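Local coordinates for protein glucoamylase (Thermoanaerobacterium thermosaccharolyticum, PDB 1LF6) that hydrolyses terminal alpha-1,4-linked glucose residues from the non-reducing ends of glucan chains, releasing beta-D-glucose, and probably also cleaves isomaltose, at residues I75-T80 against S242-V247; T489-G494 against G499-R504. All coordinates share one frame; numbering follows the deposited sequence.

Contact 1: residues I75-T80 against S242-V247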
ATOM      1  N   ILE A  75     -10.507  12.520   9.627  1.00 29.29           N
ATOM      2  CA  ILE A  75     -11.857  12.757  10.126  1.00 29.87           C
ATOM      3  C   ILE A  75     -11.780  12.171  11.530  1.00 30.23           C
ATOM      4  O   ILE A  75     -11.805  10.950  11.703  1.00 29.57           O
ATOM      5  CB  ILE A  75     -12.933  11.995   9.328  1.00 31.44           C
ATOM      6  CG1 ILE A  75     -12.904  12.412   7.858  1.00 31.80           C
ATOM      7  CG2 ILE A  75     -14.311  12.306   9.907  1.00 32.05           C
ATOM      8  CD1 ILE A  75     -13.881  11.642   6.978  1.00 31.65           C
ATOM      9  N   LYS A  76     -11.659  13.040  12.530  1.00 29.17           N
ATOM     10  CA  LYS A  76     -11.536  12.587  13.907  1.00 28.63           C
ATOM     11  C   LYS A  76     -12.465  13.300  14.881  1.00 29.72           C
ATOM     12  O   LYS A  76     -13.054  14.340  14.565  1.00 30.00           O
ATOM     13  CB  LYS A  76     -10.092  12.769  14.377  1.00 28.59           C
ATOM     14  CG  LYS A  76      -9.667  14.231  14.455  1.00 26.59           C
ATOM     15  CD  LYS A  76      -8.198  14.376  14.811  1.00 25.14           C
ATOM     16  CE  LYS A  76      -7.781  15.841  14.804  1.00 22.37           C
ATOM     17  NZ  LYS A  76      -6.344  16.009  15.149  1.00 17.68           N
ATOM     18  N   PHE A  77     -12.582  12.727  16.074  1.00 28.43           N
ATOM     19  CA  PHE A  77     -13.418  13.296  17.121  1.00 30.54           C
ATOM     20  C   PHE A  77     -12.571  13.980  18.181  1.00 31.07           C
ATOM     21  O   PHE A  77     -11.468  13.527  18.497  1.00 29.52           O
ATOM     22  CB  PHE A  77     -14.259  12.206  17.794  1.00 28.10           C
ATOM     23  CG  PHE A  77     -15.479  11.817  17.018  1.00 29.08           C
ATOM     24  CD1 PHE A  77     -16.510  12.731  16.821  1.00 27.72           C
ATOM     25  CD2 PHE A  77     -15.600  10.543  16.478  1.00 25.97           C
ATOM     26  CE1 PHE A  77     -17.642  12.381  16.096  1.00 26.12           C
ATOM     27  CE2 PHE A  77     -16.727  10.185  15.753  1.00 26.94           C
ATOM     28  CZ  PHE A  77     -17.752  11.105  15.561  1.00 27.18           C
ATOM     29  N   ILE A  78     -13.098  15.077  18.716  1.00 32.12           N
ATOM     30  CA  ILE A  78     -12.432  15.819  19.776  1.00 34.64           C
ATOM     31  C   ILE A  78     -13.457  15.953  20.895  1.00 35.36           C
ATOM     32  O   ILE A  78     -14.597  16.353  20.652  1.00 35.17           O
ATOM     33  CB  ILE A  78     -12.006  17.235  19.324  1.00 35.07           C
ATOM     34  CG1 ILE A  78     -11.155  17.147  18.056  1.00 34.88           C
ATOM     35  CG2 ILE A  78     -11.217  17.915  20.438  1.00 34.11           C
ATOM     36  CD1 ILE A  78      -9.894  16.314  18.217  1.00 35.58           C
ATOM     37  N   VAL A  79     -13.057  15.606  22.112  1.00 35.99           N
ATOM     38  CA  VAL A  79     -13.968  15.685  23.248  1.00 38.76           C
ATOM     39  C   VAL A  79     -13.428  16.591  24.344  1.00 39.43           C
ATOM     40  O   VAL A  79     -12.220  16.689  24.548  1.00 39.42           O
ATOM     41  CB  VAL A  79     -14.244  14.283  23.846  1.00 39.98           C
ATOM     42  CG1 VAL A  79     -12.941  13.563  24.092  1.00 41.23           C
ATOM     43  CG2 VAL A  79     -15.019  14.407  25.149  1.00 39.55           C
ATOM     44  N   THR A  80     -14.341  17.261  25.039  1.00 39.29           N
ATOM     45  CA  THR A  80     -13.973  18.155  26.122  1.00 40.70           C
ATOM     46  C   THR A  80     -15.089  18.193  27.159  1.00 41.09           C
ATOM     47  O   THR A  80     -16.190  17.696  26.917  1.00 39.13           O
ATOM     48  CB  THR A  80     -13.733  19.588  25.604  1.00 40.73           C
ATOM     49  OG1 THR A  80     -13.231  20.401  26.671  1.00 43.38           O
ATOM     50  CG2 THR A  80     -15.029  20.195  25.084  1.00 39.19           C
ATOM     51  N   SER A 242     -26.532   9.761  21.730  1.00 40.90           N
ATOM     52  CA  SER A 242     -25.116   9.470  21.932  1.00 39.51           C
ATOM     53  C   SER A 242     -24.576   8.600  20.795  1.00 38.15           C
ATOM     54  O   SER A 242     -23.370   8.403  20.675  1.00 36.74           O
ATOM     55  CB  SER A 242     -24.909   8.762  23.272  1.00 39.98           C
ATOM     56  OG  SER A 242     -25.611   7.533  23.313  1.00 41.48           O
ATOM     57  N   GLU A 243     -25.480   8.084  19.968  1.00 37.44           N
ATOM     58  CA  GLU A 243     -25.109   7.242  18.834  1.00 37.40           C
ATOM     59  C   GLU A 243     -25.667   7.871  17.562  1.00 35.89           C
ATOM     60  O   GLU A 243     -26.853   8.195  17.490  1.00 35.26           O
ATOM     61  CB  GLU A 243     -25.669   5.831  19.017  1.00 40.81           C
ATOM     62  CG  GLU A 243     -25.219   4.840  17.952  1.00 45.50           C
ATOM     63  CD  GLU A 243     -25.451   3.397  18.367  1.00 47.28           C
ATOM     64  OE1 GLU A 243     -25.137   2.493  17.569  1.00 50.66           O
ATOM     65  OE2 GLU A 243     -25.945   3.167  19.491  1.00 49.38           O
ATOM     66  N   PHE A 244     -24.813   8.029  16.555  1.00 33.08           N
ATOM     67  CA  PHE A 244     -25.216   8.674  15.310  1.00 31.54           C
ATOM     68  C   PHE A 244     -24.453   8.161  14.091  1.00 31.11           C
ATOM     69  O   PHE A 244     -23.512   7.382  14.215  1.00 30.80           O
ATOM     70  CB  PHE A 244     -24.987  10.176  15.441  1.00 31.88           C
ATOM     71  CG  PHE A 244     -23.627  10.522  15.980  1.00 31.35           C
ATOM     72  CD1 PHE A 244     -23.354  10.397  17.337  1.00 29.48           C
ATOM     73  CD2 PHE A 244     -22.602  10.914  15.123  1.00 30.91           C
ATOM     74  CE1 PHE A 244     -22.078  10.654  17.837  1.00 30.63           C
ATOM     75  CE2 PHE A 244     -21.320  11.174  15.614  1.00 30.89           C
ATOM     76  CZ  PHE A 244     -21.058  11.043  16.972  1.00 29.00           C
ATOM     77  N   GLU A 245     -24.860   8.624  12.913  1.00 30.54           N
ATOM     78  CA  GLU A 245     -24.231   8.213  11.667  1.00 31.15           C
ATOM     79  C   GLU A 245     -23.651   9.401  10.900  1.00 30.64           C
ATOM     80  O   GLU A 245     -24.367  10.357  10.589  1.00 29.99           O
ATOM     81  CB  GLU A 245     -25.251   7.501  10.777  1.00 33.10           C
ATOM     82  CG  GLU A 245     -25.956   6.337  11.446  1.00 38.22           C
ATOM     83  CD  GLU A 245     -27.005   5.692  10.554  1.00 40.47           C
ATOM     84  OE1 GLU A 245     -27.668   4.740  11.015  1.00 42.51           O
ATOM     85  OE2 GLU A 245     -27.164   6.136   9.396  1.00 40.91           O
ATOM     86  N   ILE A 246     -22.357   9.337  10.597  1.00 29.26           N
ATOM     87  CA  ILE A 246     -21.698  10.397   9.843  1.00 27.34           C
ATOM     88  C   ILE A 246     -21.483   9.894   8.420  1.00 27.57           C
ATOM     89  O   ILE A 246     -20.972   8.788   8.213  1.00 28.66           O
ATOM     90  CB  ILE A 246     -20.334  10.780  10.479  1.00 28.11           C
ATOM     91  CG1 ILE A 246     -20.562  11.382  11.868  1.00 26.28           C
ATOM     92  CG2 ILE A 246     -19.597  11.784   9.591  1.00 26.23           C
ATOM     93  CD1 ILE A 246     -21.437  12.631  11.868  1.00 23.64           C
ATOM     94  N   VAL A 247     -21.886  10.695   7.440  1.00 27.70           N
ATOM     95  CA  VAL A 247     -21.738  10.308   6.045  1.00 27.72           C
ATOM     96  C   VAL A 247     -20.962  11.339   5.233  1.00 28.33           C
ATOM     97  O   VAL A 247     -21.245  12.535   5.294  1.00 28.20           O
ATOM     98  CB  VAL A 247     -23.119  10.087   5.372  1.00 28.40           C
ATOM     99  CG1 VAL A 247     -22.936   9.698   3.910  1.00 25.61           C
ATOM    100  CG2 VAL A 247     -23.892   9.008   6.114  1.00 27.95           C
TER
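Phe-77 overlaps Phe-244 with the far rim of its ring, two phenyl groups reaching from opposite directions across the gap between two beta sheets. The evidence for contact is confined to a few carbons: Phe-77 CZ lies 3.6 Å from Phe-244 CE2, and Phe-77 CE1 lies 3.8 Å from Phe-244 CZ. Both of these Phe-77 atoms sit at the edge of the Phe-244 ring, near its plane. The rings meet obliquely, their planes at 86° to each other and their centroids 5.8 Å apart. The first torsions aim them at one another so that only their far carbons meet: Phe-244 holds CG between the backbone N and the carbonyl carbon (chi1 48°), while Phe-77 carries CG beside the backbone N, opposite the carbonyl carbon (chi1 -80°).

Only 108 Å² is buried between the segments and no hydrogen bond crosses, as expected where strands belong to different sheets and meet through side chains alone. Ile-246 points the same way as Phe-244 and sets its CG1 at the edge of that ring, in plane, but Ile-246 CG1 comes no nearer than 4.6 Å to Phe-77 CZ. Phe-77 is enclosed further by Leu-151 and Leu-153 of the adjacent strand 150-157 and, from the facing sheet, by Met-135, Ala-137 and Ile-120. Its backbone N is hydrogen-bonded to the carboxylate of Glu-89.

Strand 70-80 pairs with 150-157 in one antiparallel sheet, and strand 243-251 pairs with 132-141 and 186-192 in the other. The apolar interior between two such facing layers is characteristic of a beta sandwich, here the super-beta-sandwich of the N-terminal domain.

Contact 2: residues T489-G494 against G499-R504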
ATOM      1  N   THR A 489      28.675 -11.785 -11.171  1.00 14.86           N
ATOM      2  CA  THR A 489      28.218 -11.342  -9.855  1.00 15.40           C
ATOM      3  C   THR A 489      28.739 -12.089  -8.632  1.00 16.62           C
ATOM      4  O   THR A 489      28.545 -11.641  -7.503  1.00 16.44           O
ATOM      5  CB  THR A 489      26.673 -11.366  -9.798  1.00 15.37           C
ATOM      6  OG1 THR A 489      26.216 -12.722  -9.841  1.00 13.46           O
ATOM      7  CG2 THR A 489      26.081 -10.621 -10.988  1.00 13.82           C
ATOM      8  N   TYR A 490      29.392 -13.224  -8.851  1.00 16.75           N
ATOM      9  CA  TYR A 490      29.913 -14.017  -7.745  1.00 18.73           C
ATOM     10  C   TYR A 490      31.384 -13.694  -7.441  1.00 17.94           C
ATOM     11  O   TYR A 490      32.279 -14.039  -8.212  1.00 17.34           O
ATOM     12  CB  TYR A 490      29.749 -15.507  -8.069  1.00 19.54           C
ATOM     13  CG  TYR A 490      30.104 -16.444  -6.937  1.00 22.20           C
ATOM     14  CD1 TYR A 490      31.260 -17.224  -6.986  1.00 23.71           C
ATOM     15  CD2 TYR A 490      29.267 -16.573  -5.828  1.00 23.52           C
ATOM     16  CE1 TYR A 490      31.571 -18.115  -5.960  1.00 25.33           C
ATOM     17  CE2 TYR A 490      29.567 -17.459  -4.797  1.00 22.36           C
ATOM     18  CZ  TYR A 490      30.719 -18.228  -4.871  1.00 24.57           C
ATOM     19  OH  TYR A 490      31.007 -19.118  -3.864  1.00 23.42           O
ATOM     20  N   THR A 491      31.635 -13.031  -6.318  1.00 17.64           N
ATOM     21  CA  THR A 491      33.008 -12.702  -5.961  1.00 19.46           C
ATOM     22  C   THR A 491      33.649 -13.848  -5.184  1.00 21.53           C
ATOM     23  O   THR A 491      32.968 -14.627  -4.517  1.00 20.00           O
ATOM     24  CB  THR A 491      33.097 -11.416  -5.102  1.00 20.19           C
ATOM     25  OG1 THR A 491      34.472 -11.018  -4.976  1.00 19.40           O
ATOM     26  CG2 THR A 491      32.504 -11.653  -3.709  1.00 19.09           C
ATOM     27  N   GLU A 492      34.966 -13.951  -5.299  1.00 22.49           N
ATOM     28  CA  GLU A 492      35.733 -14.966  -4.605  1.00 24.34           C
ATOM     29  C   GLU A 492      36.851 -14.214  -3.896  1.00 24.89           C
ATOM     30  O   GLU A 492      37.747 -14.807  -3.296  1.00 25.83           O
ATOM     31  CB  GLU A 492      36.296 -15.961  -5.618  1.00 27.77           C
ATOM     32  CG  GLU A 492      35.205 -16.651  -6.422  1.00 32.43           C
ATOM     33  CD  GLU A 492      35.711 -17.275  -7.696  1.00 34.87           C
ATOM     34  OE1 GLU A 492      36.318 -18.365  -7.627  1.00 36.33           O
ATOM     35  OE2 GLU A 492      35.513 -16.665  -8.774  1.00 36.19           O
ATOM     36  N   ASN A 493      36.763 -12.889  -3.950  1.00 24.61           N
ATOM     37  CA  ASN A 493      37.761 -12.019  -3.342  1.00 25.77           C
ATOM     38  C   ASN A 493      37.098 -10.965  -2.453  1.00 23.94           C
ATOM     39  O   ASN A 493      37.595  -9.846  -2.338  1.00 24.56           O
ATOM     40  CB  ASN A 493      38.553 -11.325  -4.453  1.00 27.44           C
ATOM     41  CG  ASN A 493      39.809 -10.659  -3.948  1.00 30.10           C
ATOM     42  OD1 ASN A 493      40.315  -9.731  -4.571  1.00 32.98           O
ATOM     43  ND2 ASN A 493      40.330 -11.136  -2.824  1.00 31.52           N
ATOM     44  N   GLY A 494      35.977 -11.325  -1.830  1.00 22.22           N
ATOM     45  CA  GLY A 494      35.267 -10.388  -0.973  1.00 19.45           C
ATOM     46  C   GLY A 494      35.793 -10.316   0.452  1.00 18.87           C
ATOM     47  O   GLY A 494      36.336 -11.292   0.955  1.00 16.31           O
ATOM     48  N   GLY A 499      34.945 -14.863   1.945  1.00 23.35           N
ATOM     49  CA  GLY A 499      35.212 -14.141   0.707  1.00 21.39           C
ATOM     50  C   GLY A 499      34.523 -14.638  -0.557  1.00 22.04           C
ATOM     51  O   GLY A 499      34.750 -14.102  -1.638  1.00 22.18           O
ATOM     52  N   GLN A 500      33.670 -15.646  -0.421  1.00 20.48           N
ATOM     53  CA  GLN A 500      32.963 -16.225  -1.556  1.00 20.43           C
ATOM     54  C   GLN A 500      31.457 -16.026  -1.421  1.00 20.28           C
ATOM     55  O   GLN A 500      30.839 -16.564  -0.497  1.00 19.27           O
ATOM     56  CB  GLN A 500      33.269 -17.716  -1.637  1.00 20.30           C
ATOM     57  CG  GLN A 500      34.737 -18.033  -1.886  1.00 22.83           C
ATOM     58  CD  GLN A 500      35.138 -19.384  -1.328  1.00 26.23           C
ATOM     59  OE1 GLN A 500      35.600 -19.487  -0.189  1.00 30.29           O
ATOM     60  NE2 GLN A 500      34.947 -20.433  -2.119  1.00 25.46           N
ATOM     61  N   TYR A 501      30.872 -15.264  -2.343  1.00 19.05           N
ATOM     62  CA  TYR A 501      29.433 -14.984  -2.309  1.00 17.17           C
ATOM     63  C   TYR A 501      28.969 -14.081  -3.447  1.00 16.47           C
ATOM     64  O   TYR A 501      29.766 -13.359  -4.047  1.00 15.87           O
ATOM     65  CB  TYR A 501      29.069 -14.303  -0.984  1.00 16.08           C
ATOM     66  CG  TYR A 501      29.958 -13.122  -0.618  1.00 18.14           C
ATOM     67  CD1 TYR A 501      31.118 -13.303   0.136  1.00 16.91           C
ATOM     68  CD2 TYR A 501      29.629 -11.819  -1.015  1.00 15.17           C
ATOM     69  CE1 TYR A 501      31.926 -12.219   0.495  1.00 18.23           C
ATOM     70  CE2 TYR A 501      30.431 -10.731  -0.662  1.00 15.53           C
ATOM     71  CZ  TYR A 501      31.578 -10.941   0.099  1.00 18.64           C
ATOM     72  OH  TYR A 501      32.350  -9.872   0.500  1.00 18.57           O
ATOM     73  N   TYR A 502      27.674 -14.134  -3.751  1.00 15.47           N
ATOM     74  CA  TYR A 502      27.110 -13.253  -4.766  1.00 14.30           C
ATOM     75  C   TYR A 502      27.046 -11.888  -4.092  1.00 15.01           C
ATOM     76  O   TYR A 502      26.682 -11.792  -2.916  1.00 14.68           O
ATOM     77  CB  TYR A 502      25.681 -13.657  -5.148  1.00 14.22           C
ATOM     78  CG  TYR A 502      25.573 -14.905  -6.001  1.00 14.69           C
ATOM     79  CD1 TYR A 502      25.111 -16.105  -5.465  1.00 12.23           C
ATOM     80  CD2 TYR A 502      25.946 -14.884  -7.345  1.00 14.09           C
ATOM     81  CE1 TYR A 502      25.027 -17.260  -6.246  1.00 16.86           C
ATOM     82  CE2 TYR A 502      25.870 -16.031  -8.134  1.00 15.64           C
ATOM     83  CZ  TYR A 502      25.411 -17.218  -7.576  1.00 16.62           C
ATOM     84  OH  TYR A 502      25.377 -18.360  -8.348  1.00 18.43           O
ATOM     85  N   ILE A 503      27.406 -10.833  -4.816  1.00 10.25           N
ATOM     86  CA  ILE A 503      27.338  -9.504  -4.238  1.00 11.15           C
ATOM     87  C   ILE A 503      26.025  -8.870  -4.680  1.00 11.12           C
ATOM     88  O   ILE A 503      25.322  -9.427  -5.517  1.00 13.04           O
ATOM     89  CB  ILE A 503      28.533  -8.622  -4.682  1.00  9.70           C
ATOM     90  CG1 ILE A 503      28.522  -8.397  -6.200  1.00 10.54           C
ATOM     91  CG2 ILE A 503      29.828  -9.285  -4.244  1.00 10.83           C
ATOM     92  CD1 ILE A 503      29.736  -7.585  -6.718  1.00 10.67           C
ATOM     93  N   ARG A 504      25.684  -7.719  -4.111  1.00 11.21           N
ATOM     94  CA  ARG A 504      24.447  -7.051  -4.477  1.00 12.78           C
ATOM     95  C   ARG A 504      24.442  -6.699  -5.961  1.00 13.95           C
ATOM     96  O   ARG A 504      23.487  -6.997  -6.685  1.00 13.96           O
ATOM     97  CB  ARG A 504      24.258  -5.768  -3.668  1.00 13.38           C
ATOM     98  CG  ARG A 504      22.995  -5.015  -4.060  1.00 10.92           C
ATOM     99  CD  ARG A 504      22.832  -3.702  -3.324  1.00 11.01           C
ATOM    100  NE  ARG A 504      21.702  -2.935  -3.853  1.00 10.96           N
ATOM    101  CZ  ARG A 504      21.475  -1.651  -3.595  1.00 12.53           C
ATOM    102  NH1 ARG A 504      20.422  -1.043  -4.130  1.00  8.36           N
ATOM    103  NH2 ARG A 504      22.306  -0.974  -2.810  1.00 10.00           N
TER
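Tyr-490 sets CG anti to the backbone N (chi1 -173°), and Tyr-502 sets its own CG beside the backbone N (chi1 -74°), which brings the two rings together on one face of a short antiparallel beta hairpin. Their planes stand at 65°: an edge-to-face pair in which Tyr-490 CD2 sits 3.9 Å above the plane of the Tyr-502 ring, over its centre. Thr-489 OG1 approaches that same ring at its edge; its hydrogen-bond partner is Ile-485 O, one turn earlier in the same helix, while Tyr-502 OH bonds to Asp-486.

The other face carries Thr-491 and Tyr-501. Thr-491 CG2 stands over the face of the Tyr-501 ring, 3.9 Å from its centroid, a CH-pi contact; the same methyl of Thr-491 meets Ile-503 CG2 at 3.6 Å. Farther out, Tyr-501 OH passes 3.3 Å from Gly-494 CA and is hydrogen-bonded to Lys-529 O.

Four backbone hydrogen bonds fix the register. Thr-491 and Tyr-501 form the hydrogen-bonded pair: Thr-491 N donates to Tyr-501 O at 3.0 Å. In return, Tyr-501 N donates to Thr-491 O at 3.1 Å. Ile-503 N closes the helix-proximal end on Thr-489 O, and Gly-494 N reaches Gly-499 O near the turn, where Gly-499 adopts positive phi. Beyond the hairpin, Arg-504 makes salt bridges to Glu-439 and to Glu-435, the probable catalytic proton acceptor. Just past the paired residues, an ST turn bends the first arm: Thr-491 OG1, also hydrogen-bonded to Pro-511 O and Asp-512 OD1, accepts from Asn-493 N at 3.1 Å.

Overall arrangement
The two contacts lie on opposite sides of the chain's centre, about 59 Å apart between centres and about 36 Å between nearest atoms, and share no strand or helix. Contact 1 is long-range, joining segments 162 residues apart at their closest ends across the interior of the N-terminal beta domain; it is wholly apolar and small. Contact 2 is local, a hairpin that follows helix 468-489 in the family 15 catalytic region. Its 540 Å² combines backbone hydrogen bonding with aromatic contacts, from buried residues beside the helix to exposed Glu-492 and Asn-493. Contact 1 is remote from the active site, whereas in contact 2 the side chain of Thr-489 is about 10 Å from that of Glu-435.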